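Local coordinates for DUF3209 family protein (PDB 2EHW) that is of unknown function but folds as an all-helical chain whose long last helix runs well beyond the packed part of the molecule, at residues I11-G14 and E15-K19; A45-T49 and L50-E54; E99-Y102 and Q103-A107. All coordinates share one frame; numbering follows the deposited sequence.

Contact 1. Residues I11-G14 and E15-K19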
ATOM      1  N   ILE A  11      -2.620  -7.575   1.225  1.00 30.43           N
ATOM      2  CA  ILE A  11      -2.303  -8.150   2.523  1.00 28.58           C
ATOM      3  C   ILE A  11      -2.149  -7.067   3.585  1.00 27.62           C
ATOM      4  O   ILE A  11      -2.759  -7.147   4.648  1.00 30.20           O
ATOM      5  CB  ILE A  11      -1.013  -8.995   2.445  1.00 20.06           C
ATOM      6  CG1 ILE A  11      -1.299 -10.259   1.635  1.00 20.49           C
ATOM      7  CG2 ILE A  11      -0.524  -9.354   3.839  1.00 22.81           C
ATOM      8  CD1 ILE A  11      -0.089 -11.141   1.408  1.00 22.52           C
ATOM      9  N   ALA A  12      -1.355  -6.044   3.293  1.00 24.69           N
ATOM     10  CA  ALA A  12      -1.130  -4.973   4.262  1.00 24.16           C
ATOM     11  C   ALA A  12      -2.437  -4.273   4.632  1.00 29.95           C
ATOM     12  O   ALA A  12      -2.689  -3.978   5.799  1.00 26.90           O
ATOM     13  CB  ALA A  12      -0.126  -3.959   3.706  1.00 20.01           C
ATOM     14  N   ILE A  13      -3.264  -3.992   3.636  1.00 25.38           N
ATOM     15  CA  ILE A  13      -4.517  -3.333   3.918  1.00 28.65           C
ATOM     16  C   ILE A  13      -5.400  -4.260   4.740  1.00 30.14           C
ATOM     17  O   ILE A  13      -6.173  -3.804   5.586  1.00 26.78           O
ATOM     18  CB  ILE A  13      -5.240  -2.950   2.629  1.00 29.42           C
ATOM     19  CG1 ILE A  13      -4.360  -1.994   1.821  1.00 29.07           C
ATOM     20  CG2 ILE A  13      -6.572  -2.275   2.964  1.00 29.77           C
ATOM     21  CD1 ILE A  13      -4.039  -0.710   2.565  1.00 25.73           C
ATOM     22  N   GLY A  14      -5.268  -5.562   4.485  1.00 29.33           N
ATOM     23  CA  GLY A  14      -6.042  -6.557   5.205  1.00 29.21           C
ATOM     24  C   GLY A  14      -5.659  -6.585   6.673  1.00 32.45           C
ATOM     25  O   GLY A  14      -6.524  -6.592   7.550  1.00 31.07           O
ATOM     26  N   GLU A  15      -4.358  -6.600   6.941  1.00 25.96           N
ATOM     27  CA  GLU A  15      -3.856  -6.613   8.309  1.00 24.30           C
ATOM     28  C   GLU A  15      -4.371  -5.367   9.032  1.00 28.45           C
ATOM     29  O   GLU A  15      -4.778  -5.425  10.192  1.00 31.18           O
ATOM     30  CB  GLU A  15      -2.330  -6.604   8.300  1.00 29.81           C
ATOM     31  CG  GLU A  15      -1.694  -7.197   9.540  1.00 43.75           C
ATOM     32  CD  GLU A  15      -1.812  -8.715   9.577  1.00 46.11           C
ATOM     33  OE1 GLU A  15      -1.271  -9.373   8.665  1.00 49.24           O
ATOM     34  OE2 GLU A  15      -2.442  -9.247  10.514  1.00 47.21           O
ATOM     35  N   LEU A  16      -4.353  -4.237   8.332  1.00 27.33           N
ATOM     36  CA  LEU A  16      -4.827  -2.975   8.888  1.00 31.86           C
ATOM     37  C   LEU A  16      -6.328  -3.035   9.218  1.00 35.47           C
ATOM     38  O   LEU A  16      -6.818  -2.302  10.087  1.00 26.79           O
ATOM     39  CB  LEU A  16      -4.573  -1.855   7.882  1.00 24.66           C
ATOM     40  CG  LEU A  16      -4.960  -0.448   8.318  1.00 32.05           C
ATOM     41  CD1 LEU A  16      -4.042  -0.000   9.458  1.00 23.76           C
ATOM     42  CD2 LEU A  16      -4.826   0.497   7.131  1.00 32.67           C
ATOM     43  N   LEU A  17      -7.041  -3.908   8.507  1.00 28.29           N
ATOM     44  CA  LEU A  17      -8.478  -4.106   8.687  1.00 26.80           C
ATOM     45  C   LEU A  17      -8.732  -5.387   9.474  1.00 30.77           C
ATOM     46  O   LEU A  17      -9.878  -5.832   9.615  1.00 28.74           O
ATOM     47  CB  LEU A  17      -9.170  -4.206   7.325  1.00 18.25           C
ATOM     48  CG  LEU A  17      -9.143  -2.934   6.478  1.00 20.79           C
ATOM     49  CD1 LEU A  17      -9.493  -3.253   5.032  1.00 22.71           C
ATOM     50  CD2 LEU A  17     -10.121  -1.927   7.058  1.00 20.96           C
ATOM     51  N   GLU A  18      -7.653  -5.983   9.970  1.00 30.07           N
ATOM     52  CA  GLU A  18      -7.745  -7.211  10.742  1.00 36.44           C
ATOM     53  C   GLU A  18      -8.567  -8.301  10.066  1.00 39.79           C
ATOM     54  O   GLU A  18      -9.459  -8.866  10.686  1.00 42.49           O
ATOM     55  CB  GLU A  18      -8.359  -6.935  12.114  1.00 35.11           C
ATOM     56  CG  GLU A  18      -7.372  -6.566  13.199  1.00 45.57           C
ATOM     57  CD  GLU A  18      -8.053  -6.432  14.540  1.00 40.70           C
ATOM     58  OE1 GLU A  18      -8.852  -7.324  14.891  1.00 39.19           O
ATOM     59  OE2 GLU A  18      -7.788  -5.443  15.245  1.00 46.60           O
ATOM     60  N   LYS A  19      -8.290  -8.592   8.801  1.00 39.22           N
ATOM     61  CA  LYS A  19      -9.038  -9.639   8.117  1.00 37.42           C
ATOM     62  C   LYS A  19      -8.662 -10.990   8.723  1.00 36.49           C
ATOM     63  O   LYS A  19      -7.570 -11.160   9.264  1.00 35.01           O
ATOM     64  CB  LYS A  19      -8.727  -9.634   6.614  1.00 32.24           C
ATOM     65  CG  LYS A  19      -9.212  -8.391   5.878  1.00 28.52           C
ATOM     66  CD  LYS A  19     -10.727  -8.255   5.957  1.00 19.98           C
ATOM     67  CE  LYS A  19     -11.193  -6.919   5.411  1.00 26.59           C
ATOM     68  NZ  LYS A  19     -12.670  -6.770   5.467  1.00 29.35           N
TER
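The flat peptide carbonyl of Gly14 takes Lys19 N over one of its faces: the donor stands 43° above the carbonyl plane and bonds to Gly14 O at 2.9 Å. Leu17 N also reaches this oxygen, but only weakly, and Lys19 CG comes within 3.6 Å of Gly14 O. With chi1 at -66°, CG is folded back beside its own backbone N and over the glycine, and the amine then runs off from the glycine. One turn earlier the carbonyls are used differently. Glu15 N approaches Ile11 O almost straight on at 2.8 Å, and Leu16 N meets Ala12 O with a tilt of 25° from the plane.

Among the side chains, Ile13 and Leu17 lie side by side, both running in one direction, with CG2 of Ile13 3.7 Å from CD1 of Leu17. Leu17 CG also covers Ile13 O, at 3.2 Å, where the helical bond from Leu17 N has already become weak. Glu15 turns its carboxylate to a salt bridge with Arg28 of helix 25-31. Glu18, with positive phi, is the C-prime residue: its N bonds to Glu15 O and, with the Lys19 N to Gly14 O bond, makes the Schellman motif that closes helix 4-16.

Contact 2. Residues A45-T49 and L50-E54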
ATOM      1  N   ALA A  45       3.990  -6.187   2.241  1.00 26.32           N
ATOM      2  CA  ALA A  45       2.970  -6.999   2.896  1.00 27.53           C
ATOM      3  C   ALA A  45       2.924  -6.830   4.414  1.00 26.24           C
ATOM      4  O   ALA A  45       1.863  -6.966   5.018  1.00 30.82           O
ATOM      5  CB  ALA A  45       3.165  -8.479   2.545  1.00 21.24           C
ATOM      6  N   GLU A  46       4.055  -6.515   5.032  1.00 26.76           N
ATOM      7  CA  GLU A  46       4.094  -6.381   6.483  1.00 24.47           C
ATOM      8  C   GLU A  46       4.150  -4.955   7.023  1.00 24.97           C
ATOM      9  O   GLU A  46       4.239  -4.745   8.230  1.00 27.78           O
ATOM     10  CB  GLU A  46       5.259  -7.213   7.030  1.00 36.72           C
ATOM     11  CG  GLU A  46       5.107  -8.703   6.701  1.00 34.87           C
ATOM     12  CD  GLU A  46       6.379  -9.502   6.902  1.00 42.00           C
ATOM     13  OE1 GLU A  46       7.474  -8.904   6.853  1.00 45.49           O
ATOM     14  OE2 GLU A  46       6.290 -10.736   7.087  1.00 49.95           O
ATOM     15  N   ALA A  47       4.078  -3.971   6.137  1.00 25.51           N
ATOM     16  CA  ALA A  47       4.109  -2.589   6.585  1.00 27.87           C
ATOM     17  C   ALA A  47       2.965  -2.413   7.591  1.00 31.64           C
ATOM     18  O   ALA A  47       1.873  -2.963   7.400  1.00 31.32           O
ATOM     19  CB  ALA A  47       3.935  -1.647   5.400  1.00 17.09           C
ATOM     20  N   LYS A  48       3.225  -1.664   8.658  1.00 25.41           N
ATOM     21  CA  LYS A  48       2.230  -1.433   9.702  1.00 32.88           C
ATOM     22  C   LYS A  48       1.733   0.013   9.729  1.00 38.30           C
ATOM     23  O   LYS A  48       0.711   0.306  10.348  1.00 38.37           O
ATOM     24  CB  LYS A  48       2.818  -1.776  11.078  1.00 34.85           C
ATOM     25  CG  LYS A  48       3.452  -3.156  11.198  1.00 33.01           C
ATOM     26  CD  LYS A  48       2.432  -4.292  11.231  1.00 48.60           C
ATOM     27  CE  LYS A  48       1.714  -4.484   9.901  1.00 59.37           C
ATOM     28  NZ  LYS A  48       1.007  -5.803   9.828  1.00 60.01           N
ATOM     29  N   THR A  49       2.456   0.914   9.072  1.00 26.99           N
ATOM     30  CA  THR A  49       2.069   2.324   9.040  1.00 31.59           C
ATOM     31  C   THR A  49       1.870   2.743   7.591  1.00 28.98           C
ATOM     32  O   THR A  49       2.460   2.155   6.693  1.00 26.67           O
ATOM     33  CB  THR A  49       3.165   3.222   9.631  1.00 34.02           C
ATOM     34  OG1 THR A  49       4.281   3.259   8.727  1.00 38.39           O
ATOM     35  CG2 THR A  49       3.621   2.687  10.978  1.00 26.83           C
ATOM     36  N   LEU A  50       1.053   3.765   7.367  1.00 26.50           N
ATOM     37  CA  LEU A  50       0.793   4.227   6.013  1.00 29.06           C
ATOM     38  C   LEU A  50       2.085   4.666   5.322  1.00 27.59           C
ATOM     39  O   LEU A  50       2.377   4.238   4.200  1.00 28.45           O
ATOM     40  CB  LEU A  50      -0.237   5.357   6.042  1.00 30.02           C
ATOM     41  CG  LEU A  50      -1.586   4.901   6.610  1.00 28.53           C
ATOM     42  CD1 LEU A  50      -2.561   6.063   6.646  1.00 27.11           C
ATOM     43  CD2 LEU A  50      -2.139   3.762   5.772  1.00 29.09           C
ATOM     44  N   PRO A  51       2.894   5.497   5.992  1.00 23.69           N
ATOM     45  CA  PRO A  51       4.142   5.929   5.350  1.00 29.18           C
ATOM     46  C   PRO A  51       4.978   4.744   4.874  1.00 23.98           C
ATOM     47  O   PRO A  51       5.435   4.711   3.726  1.00 27.11           O
ATOM     48  CB  PRO A  51       4.844   6.721   6.451  1.00 21.22           C
ATOM     49  CG  PRO A  51       3.692   7.306   7.227  1.00 29.98           C
ATOM     50  CD  PRO A  51       2.728   6.131   7.312  1.00 26.59           C
ATOM     51  N   ALA A  52       5.181   3.774   5.759  1.00 26.43           N
ATOM     52  CA  ALA A  52       5.963   2.591   5.409  1.00 21.61           C
ATOM     53  C   ALA A  52       5.282   1.844   4.275  1.00 20.36           C
ATOM     54  O   ALA A  52       5.935   1.206   3.450  1.00 25.67           O
ATOM     55  CB  ALA A  52       6.114   1.668   6.624  1.00 19.23           C
ATOM     56  N   LEU A  53       3.958   1.911   4.236  1.00 24.42           N
ATOM     57  CA  LEU A  53       3.234   1.221   3.181  1.00 23.95           C
ATOM     58  C   LEU A  53       3.545   1.885   1.837  1.00 22.05           C
ATOM     59  O   LEU A  53       3.913   1.217   0.881  1.00 25.71           O
ATOM     60  CB  LEU A  53       1.737   1.248   3.475  1.00 27.94           C
ATOM     61  CG  LEU A  53       0.904   0.150   2.818  1.00 28.45           C
ATOM     62  CD1 LEU A  53       1.633  -1.187   2.900  1.00 31.09           C
ATOM     63  CD2 LEU A  53      -0.443   0.075   3.511  1.00 29.46           C
ATOM     64  N   GLU A  54       3.411   3.205   1.779  1.00 25.38           N
ATOM     65  CA  GLU A  54       3.699   3.940   0.557  1.00 22.48           C
ATOM     66  C   GLU A  54       5.157   3.747   0.140  1.00 21.25           C
ATOM     67  O   GLU A  54       5.443   3.540  -1.033  1.00 25.19           O
ATOM     68  CB  GLU A  54       3.418   5.436   0.743  1.00 22.47           C
ATOM     69  CG  GLU A  54       2.088   5.731   1.393  1.00 31.84           C
ATOM     70  CD  GLU A  54       1.597   7.141   1.128  1.00 44.81           C
ATOM     71  OE1 GLU A  54       2.340   8.114   1.388  1.00 46.92           O
ATOM     72  OE2 GLU A  54       0.448   7.277   0.657  1.00 54.10           O
TER
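An N-cap starts helix 50-70: Thr49 sits just before its first turn, and Thr49 OG1 accepts from Ala52 N at 3.1 Å. The bond is fairly straight, with 158° at the hydrogen. What makes it possible is the first torsion of Thr49, 71°, which tucks the hydroxyl oxygen between its backbone N and carbonyl carbon, facing the opening turn, and leaves CG2 anti to the carbonyl carbon. The same residue uses its backbone too. Thr49 O receives Leu53 N at 2.9 Å, so one threonine occupies two amide groups at the start of the helix.

Apolar atoms close in around the cap. Ala52 CB lies 3.2 Å from Thr49 OG1, and the ring of Pro51 brings CD to 3.6 Å from Thr49 OG1 as well. Pro51 has no N-H to offer, which costs nothing in a first helical turn, where amides have no preceding carbonyls of the helix to bond.

Below the cap the short link from helix 39-46 is pinned by Ala47, whose methyl points at the new helix. Leu53, with CG anti to its N (chi1 -157°), sends CD1 to Ala47 CB at 3.4 Å, tighter than normal van der Waals contact; Ala52 CB is a looser neighbour of Ala47 CB, at 4.2 Å. Around this turn between helix 39-46 and helix 50-70, Leu53 also rests on Ala12 and Ile13 of helix 4-16, while Leu50 and Pro51 touch Arg95 of helix 75-115.

Contact 3. Residues E99-Y102 and Q103-A107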
ATOM      1  N   GLU A  99      -4.466  11.947   7.850  1.00 25.53           N
ATOM      2  CA  GLU A  99      -3.744  13.175   8.173  1.00 21.57           C
ATOM      3  C   GLU A  99      -4.734  14.286   8.530  1.00 25.76           C
ATOM      4  O   GLU A  99      -4.609  14.929   9.577  1.00 31.77           O
ATOM      5  CB  GLU A  99      -2.861  13.576   6.972  1.00 24.68           C
ATOM      6  CG  GLU A  99      -2.045  14.864   7.131  1.00 30.45           C
ATOM      7  CD  GLU A  99      -1.153  14.884   8.371  1.00 31.74           C
ATOM      8  OE1 GLU A  99      -0.604  13.834   8.754  1.00 29.91           O
ATOM      9  OE2 GLU A  99      -0.986  15.968   8.958  1.00 38.60           O
ATOM     10  N   ALA A 100      -5.732  14.499   7.679  1.00 24.60           N
ATOM     11  CA  ALA A 100      -6.726  15.530   7.946  1.00 25.68           C
ATOM     12  C   ALA A 100      -7.386  15.289   9.302  1.00 25.02           C
ATOM     13  O   ALA A 100      -7.606  16.224  10.071  1.00 24.11           O
ATOM     14  CB  ALA A 100      -7.784  15.539   6.848  1.00 23.50           C
ATOM     15  N   LEU A 101      -7.710  14.026   9.578  1.00 28.40           N
ATOM     16  CA  LEU A 101      -8.344  13.638  10.831  1.00 21.67           C
ATOM     17  C   LEU A 101      -7.421  14.019  11.970  1.00 25.46           C
ATOM     18  O   LEU A 101      -7.844  14.605  12.965  1.00 24.40           O
ATOM     19  CB  LEU A 101      -8.597  12.123  10.849  1.00 32.95           C
ATOM     20  CG  LEU A 101      -9.117  11.435  12.125  1.00 29.66           C
ATOM     21  CD1 LEU A 101     -10.160  12.292  12.829  1.00 24.10           C
ATOM     22  CD2 LEU A 101      -9.706  10.085  11.753  1.00 27.09           C
ATOM     23  N   TYR A 102      -6.149  13.684  11.797  1.00 30.00           N
ATOM     24  CA  TYR A 102      -5.112  13.975  12.777  1.00 25.74           C
ATOM     25  C   TYR A 102      -5.107  15.461  13.138  1.00 26.05           C
ATOM     26  O   TYR A 102      -5.252  15.831  14.302  1.00 23.47           O
ATOM     27  CB  TYR A 102      -3.752  13.568  12.201  1.00 17.94           C
ATOM     28  CG  TYR A 102      -2.582  13.825  13.109  1.00 24.81           C
ATOM     29  CD1 TYR A 102      -2.309  12.983  14.183  1.00 25.58           C
ATOM     30  CD2 TYR A 102      -1.759  14.931  12.910  1.00 27.53           C
ATOM     31  CE1 TYR A 102      -1.246  13.235  15.039  1.00 20.95           C
ATOM     32  CE2 TYR A 102      -0.699  15.197  13.764  1.00 23.54           C
ATOM     33  CZ  TYR A 102      -0.452  14.347  14.824  1.00 26.22           C
ATOM     34  OH  TYR A 102       0.577  14.626  15.680  1.00 32.69           O
ATOM     35  N   GLN A 103      -4.955  16.313  12.131  1.00 27.80           N
ATOM     36  CA  GLN A 103      -4.922  17.752  12.359  1.00 28.39           C
ATOM     37  C   GLN A 103      -6.203  18.272  12.998  1.00 26.11           C
ATOM     38  O   GLN A 103      -6.154  19.039  13.950  1.00 28.71           O
ATOM     39  CB  GLN A 103      -4.674  18.483  11.040  1.00 27.10           C
ATOM     40  CG  GLN A 103      -3.307  18.226  10.438  1.00 34.48           C
ATOM     41  CD  GLN A 103      -3.278  18.511   8.949  1.00 49.82           C
ATOM     42  OE1 GLN A 103      -3.861  19.492   8.487  1.00 68.25           O
ATOM     43  NE2 GLN A 103      -2.593  17.660   8.189  1.00 59.35           N
ATOM     44  N   ASP A 104      -7.351  17.846  12.475  1.00 32.31           N
ATOM     45  CA  ASP A 104      -8.632  18.299  13.002  1.00 30.23           C
ATOM     46  C   ASP A 104      -8.851  17.910  14.463  1.00 27.78           C
ATOM     47  O   ASP A 104      -9.638  18.542  15.167  1.00 29.07           O
ATOM     48  CB  ASP A 104      -9.785  17.782  12.134  1.00 28.95           C
ATOM     49  CG  ASP A 104      -9.903  18.535  10.807  1.00 33.87           C
ATOM     50  OD1 ASP A 104      -9.643  19.753  10.796  1.00 39.20           O
ATOM     51  OD2 ASP A 104     -10.278  17.926   9.777  1.00 28.17           O
ATOM     52  N   LEU A 105      -8.152  16.880  14.926  1.00 31.62           N
ATOM     53  CA  LEU A 105      -8.291  16.470  16.317  1.00 35.47           C
ATOM     54  C   LEU A 105      -7.772  17.611  17.184  1.00 40.62           C
ATOM     55  O   LEU A 105      -8.361  17.950  18.217  1.00 42.21           O
ATOM     56  CB  LEU A 105      -7.488  15.186  16.594  1.00 30.13           C
ATOM     57  CG  LEU A 105      -8.151  13.861  16.188  1.00 32.90           C
ATOM     58  CD1 LEU A 105      -7.138  12.740  16.197  1.00 32.98           C
ATOM     59  CD2 LEU A 105      -9.294  13.547  17.137  1.00 27.36           C
ATOM     60  N   ASP A 106      -6.680  18.215  16.725  1.00 35.17           N
ATOM     61  CA  ASP A 106      -6.027  19.312  17.417  1.00 37.03           C
ATOM     62  C   ASP A 106      -6.854  20.590  17.519  1.00 31.16           C
ATOM     63  O   ASP A 106      -7.005  21.142  18.599  1.00 37.42           O
ATOM     64  CB  ASP A 106      -4.683  19.607  16.741  1.00 39.81           C
ATOM     65  CG  ASP A 106      -3.925  20.716  17.423  1.00 49.75           C
ATOM     66  OD1 ASP A 106      -3.950  21.859  16.913  1.00 50.49           O
ATOM     67  OD2 ASP A 106      -3.316  20.442  18.479  1.00 42.36           O
ATOM     68  N   ALA A 107      -7.384  21.062  16.398  1.00 35.32           N
ATOM     69  CA  ALA A 107      -8.192  22.277  16.395  1.00 33.95           C
ATOM     70  C   ALA A 107      -9.421  22.112  17.294  1.00 34.89           C
ATOM     71  O   ALA A 107      -9.731  22.973  18.119  1.00 34.25           O
ATOM     72  CB  ALA A 107      -8.630  22.608  14.967  1.00 28.37           C
TER
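Glu99 and Gln103 form the tight part of this contact, though at the surface with both side chains exposed to solvent; they stand one helical turn apart, joined through both backbone and side chain. Gln103 N bonds to Glu99 O at 2.9 Å, nearly linear at 168°, and further out Gln103 NE2 donates to Glu99 OE2. That second separation is modelled at 2.5 Å, very short for an amide-carboxylate bond, and Gln103 NE2 is also only 3.0 Å from Glu99 CG, so the modelled placement of this pair is doubtful. The carboxylate and amide planes are turned 46° against each other, the two chains crossing at a slant rather than lying flat together. Glu99 leaves its backbone with CG anti to N (chi1 179°) and then bends at chi2, which swings the carboxylate toward the following turn; Gln103 runs extended beyond CG to meet it.

All this lies in the second half of helix 75-115, on the part that runs beyond the packed body, in a region predicted to be a coiled coil. The assembly holds one chain, so no coiled-coil partner from another chain is seen in it. An i to i+4 pairing of this kind is ordinary surface chemistry on a long helix.

Round the helix from there, side-chain contact becomes loose. Leu101 and Leu105 are also one turn apart, yet Leu101 CD1 comes no closer to Leu105 CG than 4.2 Å, and both leucines are exposed. Leu105 CG packs instead against Leu101 O, at 3.3 Å. The backbone slackens alongside: Leu105 N divides itself between a weak bond to Leu101 O and one to Tyr102 O at 3.1 Å. Asp104, by contrast, keeps a regular bond from its N to Ala100 O, although Asp104 OD2 folds back to 3.2 Å from Ala100 O, two acceptors whose proximity is probably mildly unfavourable.

How the contacts relate
Contacts 1 and 2 are partly buried and touch each other where helix 4-16 lies against the start of helix 50-70: Ala12 CB meets Leu53 CD1 at 3.4 Å, and the side chains of Glu15 and Lys48 also pack together. Through Ile11, helix 4-16 touches the end of helix 39-46 as well. One stretch ends a helix and the other begins one, so in both the chemistry is that of backbone groups at helix ends, set beside apolar packing. Contact 3 belongs to the surface, its centre about 21 Å from that of contact 2, and touches neither. There the helix simply continues, and one polar pair, Glu99 with Gln103, lies along it.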